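Uncharacterized protein (Bacteroides thetaiotaomicron VPI-5482, PDB 3KNY) is of unknown function but folds into two domains and is probably a lipoprotein exported to the bacterial cell envelope. Local coordinates at residues 23-29 against 50-56; 92-98 against 212-218. The contacts are given in a common frame with arbitrary orientation. Residues are numbered along the deposited sequence.

Contact 1. Residues 23-29 against 50-56; sequences EYAPLNT and SSRYEIN
The irregular segment 23-29 runs antiparallel to segment 50-56, whose residues 53-55 form a short edge strand. Tyr-24 lies opposite Asn-56 (CA-CA 4.4 Å) and Asn-28 opposite Ser-50 (4.9 Å). Two strong backbone hydrogen bonds fix this register: Ala-25 N to Ile-55 O, 2.8 Å, and Asn-28 N to Ser-50 O, 2.7 Å. The return bond from Ile-55 N to Ala-25 O is weak (3.5 Å, 131°). Beyond Ala-25 the chain reverses in a type II turn, Pro-26 to Thr-29. Asn-28 takes its positive phi (54/30), and Thr-29 OG1, with chi1 p, bonds Pro-26 O at 2.9 Å.

Leu-27 (m, t) sends CD2 into the bend at 50-53, 3.1 Å from Ser-50 O and 3.5 Å from Tyr-53 O. Asn-28 (chi1 m) sets OD1 3.3 Å from Ser-51 CA. Tyr-24 (chi1 m, chi2 -88°) brings its ring beside Glu-54 and Asn-56, with CD1 3.3 Å from Glu-54 O and CE1 3.6 Å from Asn-56 CB; its OH bonds Thr-131 N. Glu-54 (m, t) passes Leu-27 N at 3.8 Å from CG, while its carboxylate bonds Tyr-91 OH and Met-15 N. Ile-55 (m, t) points away, onto Trp-46 and Met-49 of helix 40-49. Held by the Ala-25 N to Ile-55 O bond and by a type II turn bonded to Ser-50 O, an irregular loop thus covers strand 53-55, which carries the sheet on to strand 93-97.

Contact 2. Residues 92-98 against 212-218; sequences EGFLNIA and KTGFMIP
This is a buried parallel strand pair inside the mixed sheet, joining strand 93-97 to the C-terminal end of strand 204-217, about 3 Å from the centre of the chain (centre to centre). The axes of strands 93-97 and 212-217 approach to 4.4 Å with N-to-C directions 25° apart (signed crossing angle -25°). Register runs one to one, Phe-94 with Gly-214 (CA-CA 4.4 Å) through Ile-97 with Ile-217 (4.8 Å). Hydrogen bonds alternate in the parallel manner: Phe-94 N to Thr-213 O, 3.2 Å; Phe-215 N to Phe-94 O, 2.8 Å; Asn-96 N to Phe-215 O, 2.9 Å; Ile-217 N to Asn-96 O, 2.9 Å; Ala-98 N to Ile-217 O, 3.2 Å.

Gly-93 (151/-155) admits no side chain: an ideal CB would lie 2.3 Å from Thr-213 O. On one face, Leu-95 (t, p) brings CD1 3.7 Å from Phe-215 CB, and Ile-97 CD1 (m, m) meets Ile-217 CD1 (m, t) at 3.4 Å. Phe-215 (chi1 m) turns its ring edge to Glu-92 O, 3.5 Å from CE1. Phe-94, Asn-96 and selenomethionine Met-216 occupy the other face.

Ile-97 and Ile-217 pack on Ile-72 of helix 66-84, Asn-96 and Met-216 on Asn-128 of strand 124-134, and strands 53-55 and 188-201 flank the pair.

Overall arrangement
Contacts 1 and 2 follow one another along the chain, contact 1 closing before contact 2 opens, and their centres lie about 11 Å apart. Strand 53-55 pairs in parallel with 93-97, which pairs in turn with 204-217, so loop 23-29 lines the edge of the same sheet that contact 2 continues inward. The join is direct: Arg-52 O lies 2.9 Å from Glu-92 N, probably a hydrogen bond, and Tyr-24 CE1 packs 3.4 Å from Leu-95 O. Asn-56 CB approaches Asn-96 OD1 to 3.5 Å, while the Tyr-24 and Phe-94 rings meet at about 40°. The protein's function is unknown, so neither contact can be tied to an active site.

Contact 1. Residues 23-29 against 50-56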
ATOM      1  N   GLU A  23      -2.730   0.734   9.674  1.00 56.17           N
ATOM      2  CA  GLU A  23      -2.165  -0.552   9.243  1.00 54.31           C
ATOM      3  C   GLU A  23      -0.748  -0.420   8.648  1.00 49.33           C
ATOM      4  O   GLU A  23      -0.111  -1.435   8.367  1.00 49.51           O
ATOM      5  CB  GLU A  23      -3.136  -1.292   8.277  1.00 56.11           C
ATOM      6  CG  GLU A  23      -3.247  -0.766   6.794  1.00 62.82           C
ATOM      7  CD  GLU A  23      -4.364  -1.478   5.944  1.00 71.44           C
ATOM      8  OE1 GLU A  23      -5.537  -1.418   6.378  1.00 69.12           O
ATOM      9  OE2 GLU A  23      -4.084  -2.075   4.847  1.00 67.49           O
ATOM     10  N   TYR A  24      -0.266   0.816   8.490  1.00 43.58           N
ATOM     11  CA  TYR A  24       1.033   1.120   7.887  1.00 43.11           C
ATOM     12  C   TYR A  24       2.020   1.822   8.847  1.00 42.25           C
ATOM     13  O   TYR A  24       1.644   2.720   9.601  1.00 42.58           O
ATOM     14  CB  TYR A  24       0.827   2.022   6.643  1.00 44.81           C
ATOM     15  CG  TYR A  24       0.048   1.349   5.522  1.00 46.55           C
ATOM     16  CD1 TYR A  24       0.695   0.577   4.550  1.00 43.49           C
ATOM     17  CD2 TYR A  24      -1.326   1.476   5.433  1.00 55.96           C
ATOM     18  CE1 TYR A  24      -0.015  -0.058   3.544  1.00 43.05           C
ATOM     19  CE2 TYR A  24      -2.044   0.850   4.417  1.00 59.09           C
ATOM     20  CZ  TYR A  24      -1.386   0.079   3.490  1.00 51.67           C
ATOM     21  OH  TYR A  24      -2.119  -0.543   2.515  1.00 55.29           O
ATOM     22  N   ALA A  25       3.296   1.435   8.776  1.00 40.83           N
ATOM     23  CA  ALA A  25       4.355   2.021   9.610  1.00 38.64           C
ATOM     24  C   ALA A  25       4.789   3.382   9.058  1.00 38.37           C
ATOM     25  O   ALA A  25       5.128   3.485   7.883  1.00 39.35           O
ATOM     26  CB  ALA A  25       5.571   1.073   9.692  1.00 36.29           C
ATOM     27  N   PRO A  26       4.789   4.428   9.900  1.00 37.26           N
ATOM     28  CA  PRO A  26       5.297   5.749   9.496  1.00 36.65           C
ATOM     29  C   PRO A  26       6.735   5.666   9.038  1.00 35.79           C
ATOM     30  O   PRO A  26       7.474   4.814   9.533  1.00 37.35           O
ATOM     31  CB  PRO A  26       5.269   6.561  10.794  1.00 37.38           C
ATOM     32  CG  PRO A  26       4.358   5.836  11.737  1.00 36.70           C
ATOM     33  CD  PRO A  26       4.266   4.413  11.279  1.00 37.56           C
ATOM     34  N   LEU A  27       7.140   6.561   8.143  1.00 34.71           N
ATOM     35  CA  LEU A  27       8.513   6.575   7.642  1.00 35.17           C
ATOM     36  C   LEU A  27       9.561   6.444   8.740  1.00 36.37           C
ATOM     37  O   LEU A  27       9.409   6.948   9.871  1.00 37.52           O
ATOM     38  CB  LEU A  27       8.825   7.856   6.868  1.00 34.87           C
ATOM     39  CG  LEU A  27       8.347   8.028   5.434  1.00 37.37           C
ATOM     40  CD1 LEU A  27       9.137   9.183   4.862  1.00 28.92           C
ATOM     41  CD2 LEU A  27       8.542   6.775   4.567  1.00 36.24           C
ATOM     42  N   ASN A  28      10.642   5.762   8.395  1.00 35.88           N
ATOM     43  CA  ASN A  28      11.748   5.569   9.320  1.00 35.07           C
ATOM     44  C   ASN A  28      11.348   4.954  10.677  1.00 33.88           C
ATOM     45  O   ASN A  28      11.977   5.222  11.684  1.00 33.93           O
ATOM     46  CB  ASN A  28      12.497   6.892   9.482  1.00 33.54           C
ATOM     47  CG  ASN A  28      12.942   7.460   8.150  1.00 36.55           C
ATOM     48  OD1 ASN A  28      13.791   6.877   7.462  1.00 37.86           O
ATOM     49  ND2 ASN A  28      12.358   8.591   7.764  1.00 26.46           N
ATOM     50  N   THR A  29      10.305   4.126  10.687  1.00 33.03           N
ATOM     51  CA  THR A  29       9.977   3.303  11.842  1.00 32.38           C
ATOM     52  C   THR A  29       9.626   1.879  11.388  1.00 33.43           C
ATOM     53  O   THR A  29       9.180   1.661  10.250  1.00 35.97           O
ATOM     54  CB  THR A  29       8.800   3.870  12.679  1.00 31.80           C
ATOM     55  OG1 THR A  29       7.549   3.456  12.111  1.00 40.62           O
ATOM     56  CG2 THR A  29       8.866   5.380  12.789  1.00 22.11           C
ATOM     57  N   SER A  50      11.914   1.752   4.667  1.00 32.49           N
ATOM     58  CA  SER A  50      11.012   2.584   5.477  1.00 30.94           C
ATOM     59  C   SER A  50      11.337   4.071   5.355  1.00 29.85           C
ATOM     60  O   SER A  50      10.608   4.907   5.881  1.00 27.78           O
ATOM     61  CB  SER A  50      11.045   2.175   6.961  1.00 30.83           C
ATOM     62  OG  SER A  50      12.175   2.736   7.621  1.00 27.28           O
ATOM     63  N   SER A  51      12.438   4.401   4.685  1.00 30.43           N
ATOM     64  CA  SER A  51      12.792   5.800   4.469  1.00 31.54           C
ATOM     65  C   SER A  51      12.036   6.380   3.277  1.00 33.69           C
ATOM     66  O   SER A  51      12.113   7.578   3.030  1.00 35.36           O
ATOM     67  CB  SER A  51      14.279   5.932   4.204  1.00 29.51           C
ATOM     68  OG  SER A  51      14.595   5.498   2.897  1.00 26.51           O
ATOM     69  N   ARG A  52      11.360   5.521   2.511  1.00 34.89           N
ATOM     70  CA  ARG A  52      10.612   5.957   1.310  1.00 35.36           C
ATOM     71  C   ARG A  52       9.184   5.458   1.244  1.00 34.26           C
ATOM     72  O   ARG A  52       8.387   6.027   0.499  1.00 35.79           O
ATOM     73  CB  ARG A  52      11.306   5.473   0.038  1.00 35.72           C
ATOM     74  CG  ARG A  52      12.699   5.988  -0.136  1.00 38.20           C
ATOM     75  CD  ARG A  52      12.691   7.440  -0.530  1.00 42.02           C
ATOM     76  NE  ARG A  52      14.052   7.860  -0.792  1.00 42.16           N
ATOM     77  CZ  ARG A  52      14.918   8.204   0.148  1.00 42.21           C
ATOM     78  NH1 ARG A  52      14.551   8.219   1.427  1.00 33.99           N
ATOM     79  NH2 ARG A  52      16.160   8.543  -0.200  1.00 46.57           N
ATOM     80  N   TYR A  53       8.872   4.395   1.982  1.00 32.72           N
ATOM     81  CA  TYR A  53       7.561   3.757   1.924  1.00 32.98           C
ATOM     82  C   TYR A  53       6.999   3.617   3.326  1.00 33.30           C
ATOM     83  O   TYR A  53       7.749   3.390   4.287  1.00 38.24           O
ATOM     84  CB  TYR A  53       7.659   2.349   1.327  1.00 31.67           C
ATOM     85  CG  TYR A  53       8.126   2.277  -0.096  1.00 33.64           C
ATOM     86  CD1 TYR A  53       9.486   2.239  -0.412  1.00 32.36           C
ATOM     87  CD2 TYR A  53       7.197   2.222  -1.145  1.00 38.40           C
ATOM     88  CE1 TYR A  53       9.912   2.164  -1.748  1.00 39.57           C
ATOM     89  CE2 TYR A  53       7.608   2.151  -2.475  1.00 33.10           C
ATOM     90  CZ  TYR A  53       8.957   2.120  -2.773  1.00 36.56           C
ATOM     91  OH  TYR A  53       9.337   2.047  -4.088  1.00 34.30           O
ATOM     92  N   GLU A  54       5.687   3.744   3.446  1.00 29.93           N
ATOM     93  CA  GLU A  54       5.034   3.491   4.698  1.00 30.29           C
ATOM     94  C   GLU A  54       4.475   2.106   4.539  1.00 31.41           C
ATOM     95  O   GLU A  54       3.580   1.892   3.729  1.00 32.82           O
ATOM     96  CB  GLU A  54       3.993   4.553   4.996  1.00 30.04           C
ATOM     97  CG  GLU A  54       4.677   5.874   5.379  1.00 33.42           C
ATOM     98  CD  GLU A  54       3.737   7.060   5.460  1.00 39.59           C
ATOM     99  OE1 GLU A  54       2.797   7.146   4.613  1.00 48.39           O
ATOM    100  OE2 GLU A  54       3.968   7.912   6.355  1.00 33.53           O
ATOM    101  N   ILE A  55       5.034   1.173   5.314  1.00 31.23           N
ATOM    102  CA  ILE A  55       4.931  -0.261   5.055  1.00 30.34           C
ATOM    103  C   ILE A  55       3.960  -0.995   5.991  1.00 31.97           C
ATOM    104  O   ILE A  55       3.934  -0.780   7.192  1.00 34.22           O
ATOM    105  CB  ILE A  55       6.344  -0.908   5.164  1.00 28.54           C
ATOM    106  CG1 ILE A  55       7.340  -0.179   4.249  1.00 28.39           C
ATOM    107  CG2 ILE A  55       6.303  -2.377   4.810  1.00 30.32           C
ATOM    108  CD1 ILE A  55       8.819  -0.646   4.345  1.00 22.26           C
ATOM    109  N   ASN A  56       3.150  -1.863   5.415  1.00 33.07           N
ATOM    110  CA  ASN A  56       2.299  -2.748   6.187  1.00 33.31           C
ATOM    111  C   ASN A  56       3.023  -4.085   6.283  1.00 33.31           C
ATOM    112  O   ASN A  56       3.261  -4.729   5.269  1.00 32.57           O
ATOM    113  CB  ASN A  56       0.929  -2.926   5.533  1.00 31.62           C
ATOM    114  CG  ASN A  56       0.069  -3.923   6.269  1.00 35.13           C
ATOM    115  OD1 ASN A  56       0.583  -4.848   6.873  1.00 41.80           O
ATOM    116  ND2 ASN A  56      -1.240  -3.747   6.220  1.00 33.18           N
TER

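Contact 2. Residues 92-98 against 212-218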
ATOM      1  N   GLU A  92       7.388   7.728  -1.604  1.00 32.21           N
ATOM      2  CA  GLU A  92       6.718   6.968  -2.675  1.00 32.20           C
ATOM      3  C   GLU A  92       5.221   6.793  -2.424  1.00 31.89           C
ATOM      4  O   GLU A  92       4.400   7.092  -3.287  1.00 32.02           O
ATOM      5  CB  GLU A  92       7.331   5.559  -2.757  1.00 32.22           C
ATOM      6  CG  GLU A  92       8.650   5.501  -3.469  1.00 34.52           C
ATOM      7  CD  GLU A  92       8.473   5.428  -4.957  1.00 38.54           C
ATOM      8  OE1 GLU A  92       8.248   4.311  -5.500  1.00 41.92           O
ATOM      9  OE2 GLU A  92       8.553   6.507  -5.569  1.00 30.54           O
ATOM     10  N   GLY A  93       4.897   6.254  -1.250  1.00 30.38           N
ATOM     11  CA  GLY A  93       3.529   5.995  -0.838  1.00 30.76           C
ATOM     12  C   GLY A  93       3.483   4.813   0.113  1.00 30.90           C
ATOM     13  O   GLY A  93       4.471   4.496   0.763  1.00 32.33           O
ATOM     14  N   PHE A  94       2.343   4.145   0.174  1.00 30.95           N
ATOM     15  CA  PHE A  94       2.189   2.953   0.994  1.00 30.69           C
ATOM     16  C   PHE A  94       2.747   1.712   0.294  1.00 32.42           C
ATOM     17  O   PHE A  94       2.968   1.750  -0.922  1.00 33.49           O
ATOM     18  CB  PHE A  94       0.732   2.758   1.313  1.00 29.70           C
ATOM     19  CG  PHE A  94       0.114   3.940   1.987  1.00 31.35           C
ATOM     20  CD1 PHE A  94       0.467   4.268   3.283  1.00 29.08           C
ATOM     21  CD2 PHE A  94      -0.813   4.740   1.321  1.00 36.57           C
ATOM     22  CE1 PHE A  94      -0.093   5.358   3.927  1.00 27.31           C
ATOM     23  CE2 PHE A  94      -1.397   5.845   1.963  1.00 38.88           C
ATOM     24  CZ  PHE A  94      -1.030   6.150   3.277  1.00 36.71           C
ATOM     25  N   LEU A  95       3.021   0.650   1.076  1.00 31.44           N
ATOM     26  CA  LEU A  95       3.493  -0.642   0.552  1.00 31.41           C
ATOM     27  C   LEU A  95       2.837  -1.813   1.293  1.00 32.53           C
ATOM     28  O   LEU A  95       2.776  -1.802   2.511  1.00 33.77           O
ATOM     29  CB  LEU A  95       5.012  -0.748   0.671  1.00 32.32           C
ATOM     30  CG  LEU A  95       5.697  -1.980   0.061  1.00 30.96           C
ATOM     31  CD1 LEU A  95       5.523  -1.964  -1.440  1.00 33.71           C
ATOM     32  CD2 LEU A  95       7.200  -2.042   0.449  1.00 28.91           C
ATOM     33  N   ASN A  96       2.308  -2.781   0.541  1.00 33.12           N
ATOM     34  CA  ASN A  96       1.781  -4.056   1.055  1.00 33.24           C
ATOM     35  C   ASN A  96       2.550  -5.150   0.398  1.00 37.42           C
ATOM     36  O   ASN A  96       3.009  -4.997  -0.737  1.00 38.71           O
ATOM     37  CB  ASN A  96       0.363  -4.352   0.606  1.00 32.90           C
ATOM     38  CG  ASN A  96      -0.636  -3.494   1.258  1.00 33.95           C
ATOM     39  OD1 ASN A  96      -0.440  -2.999   2.357  1.00 57.54           O
ATOM     40  ND2 ASN A  96      -1.736  -3.303   0.586  1.00 55.94           N
ATOM     41  N   ILE A  97       2.636  -6.278   1.092  1.00 41.36           N
ATOM     42  CA  ILE A  97       3.280  -7.459   0.582  1.00 41.69           C
ATOM     43  C   ILE A  97       2.158  -8.476   0.460  1.00 44.25           C
ATOM     44  O   ILE A  97       1.537  -8.846   1.467  1.00 43.64           O
ATOM     45  CB  ILE A  97       4.355  -7.933   1.547  1.00 42.12           C
ATOM     46  CG1 ILE A  97       5.150  -6.726   2.100  1.00 40.16           C
ATOM     47  CG2 ILE A  97       5.244  -8.982   0.868  1.00 37.32           C
ATOM     48  CD1 ILE A  97       5.904  -5.962   1.095  1.00 35.66           C
ATOM     49  N   ALA A  98       1.861  -8.885  -0.772  1.00 46.47           N
ATOM     50  CA  ALA A  98       0.767  -9.820  -1.014  1.00 49.47           C
ATOM     51  C   ALA A  98       1.111 -11.165  -0.399  1.00 54.40           C
ATOM     52  O   ALA A  98       2.292 -11.497  -0.204  1.00 55.20           O
ATOM     53  CB  ALA A  98       0.516  -9.978  -2.486  1.00 48.92           C
ATOM     54  N   LYS A 212      -3.672   9.699  -3.643  1.00 19.24           N
ATOM     55  CA  LYS A 212      -2.776   8.763  -2.959  1.00 24.10           C
ATOM     56  C   LYS A 212      -2.297   7.620  -3.832  1.00 23.60           C
ATOM     57  O   LYS A 212      -2.940   7.294  -4.815  1.00 25.13           O
ATOM     58  CB  LYS A 212      -3.479   8.174  -1.719  1.00 27.43           C
ATOM     59  CG  LYS A 212      -3.818   9.223  -0.698  1.00 27.88           C
ATOM     60  CD  LYS A 212      -3.244   8.948   0.652  1.00 30.99           C
ATOM     61  CE  LYS A 212      -2.601  10.170   1.190  1.00 38.49           C
ATOM     62  NZ  LYS A 212      -1.992   9.972   2.506  1.00 38.50           N
ATOM     63  N   THR A 213      -1.178   7.007  -3.451  1.00 23.64           N
ATOM     64  CA  THR A 213      -0.626   5.877  -4.183  1.00 24.73           C
ATOM     65  C   THR A 213      -0.167   4.792  -3.211  1.00 26.92           C
ATOM     66  O   THR A 213       0.499   5.055  -2.228  1.00 28.42           O
ATOM     67  CB  THR A 213       0.541   6.298  -5.088  1.00 25.91           C
ATOM     68  OG1 THR A 213       0.070   7.224  -6.078  1.00 29.36           O
ATOM     69  CG2 THR A 213       1.156   5.109  -5.813  1.00 19.39           C
ATOM     70  N   GLY A 214      -0.569   3.571  -3.493  1.00 27.28           N
ATOM     71  CA  GLY A 214      -0.155   2.436  -2.742  1.00 28.49           C
ATOM     72  C   GLY A 214       0.534   1.447  -3.666  1.00 30.24           C
ATOM     73  O   GLY A 214       0.116   1.254  -4.822  1.00 31.86           O
ATOM     74  N   PHE A 215       1.582   0.818  -3.136  1.00 29.88           N
ATOM     75  CA  PHE A 215       2.370  -0.155  -3.861  1.00 29.52           C
ATOM     76  C   PHE A 215       2.171  -1.542  -3.285  1.00 30.29           C
ATOM     77  O   PHE A 215       1.894  -1.712  -2.104  1.00 27.78           O
ATOM     78  CB  PHE A 215       3.850   0.237  -3.841  1.00 30.29           C
ATOM     79  CG  PHE A 215       4.153   1.484  -4.636  1.00 24.53           C
ATOM     80  CD1 PHE A 215       4.069   2.725  -4.053  1.00 23.85           C
ATOM     81  CD2 PHE A 215       4.472   1.403  -5.991  1.00 31.93           C
ATOM     82  CE1 PHE A 215       4.343   3.885  -4.793  1.00 27.22           C
ATOM     83  CE2 PHE A 215       4.739   2.540  -6.743  1.00 26.18           C
ATOM     84  CZ  PHE A 215       4.671   3.791  -6.131  1.00 30.98           C
HETATM   85  N   MSE A 216       2.316  -2.543  -4.140  1.00 31.80           N
HETATM   86  CA  MSE A 216       2.103  -3.914  -3.742  1.00 31.26           C
HETATM   87  C   MSE A 216       3.207  -4.817  -4.306  1.00 31.00           C
HETATM   88  O   MSE A 216       3.498  -4.775  -5.510  1.00 27.56           O
HETATM   89  CB  MSE A 216       0.734  -4.348  -4.239  1.00 31.33           C
HETATM   90  CG  MSE A 216      -0.383  -3.673  -3.517  1.00 33.65           C
HETATM   91 SE   MSE A 216      -2.092  -4.023  -4.316  0.75 30.23          SE
HETATM   92  CE  MSE A 216      -2.131  -2.692  -5.716  1.00 28.94           C
ATOM     93  N   ILE A 217       3.849  -5.600  -3.435  1.00 31.28           N
ATOM     94  CA  ILE A 217       4.763  -6.634  -3.920  1.00 32.76           C
ATOM     95  C   ILE A 217       3.859  -7.757  -4.417  1.00 33.86           C
ATOM     96  O   ILE A 217       3.179  -8.402  -3.615  1.00 33.49           O
ATOM     97  CB  ILE A 217       5.750  -7.184  -2.856  1.00 33.39           C
ATOM     98  CG1 ILE A 217       6.688  -6.079  -2.359  1.00 32.19           C
ATOM     99  CG2 ILE A 217       6.588  -8.336  -3.471  1.00 28.60           C
ATOM    100  CD1 ILE A 217       7.896  -6.584  -1.538  1.00 32.97           C
ATOM    101  N   PRO A 218       3.835  -7.982  -5.737  1.00 33.41           N
ATOM    102  CA  PRO A 218       2.953  -8.994  -6.311  1.00 35.19           C
ATOM    103  C   PRO A 218       3.286 -10.390  -5.812  1.00 36.63           C
ATOM    104  O   PRO A 218       4.473 -10.674  -5.646  1.00 38.77           O
ATOM    105  CB  PRO A 218       3.227  -8.914  -7.815  1.00 36.76           C
ATOM    106  CG  PRO A 218       4.380  -8.010  -8.001  1.00 35.11           C
ATOM    107  CD  PRO A 218       4.795  -7.436  -6.703  1.00 32.82           C
ATOM    108  OXT PRO A 218       2.413 -11.237  -5.584  1.00 35.27           O
TER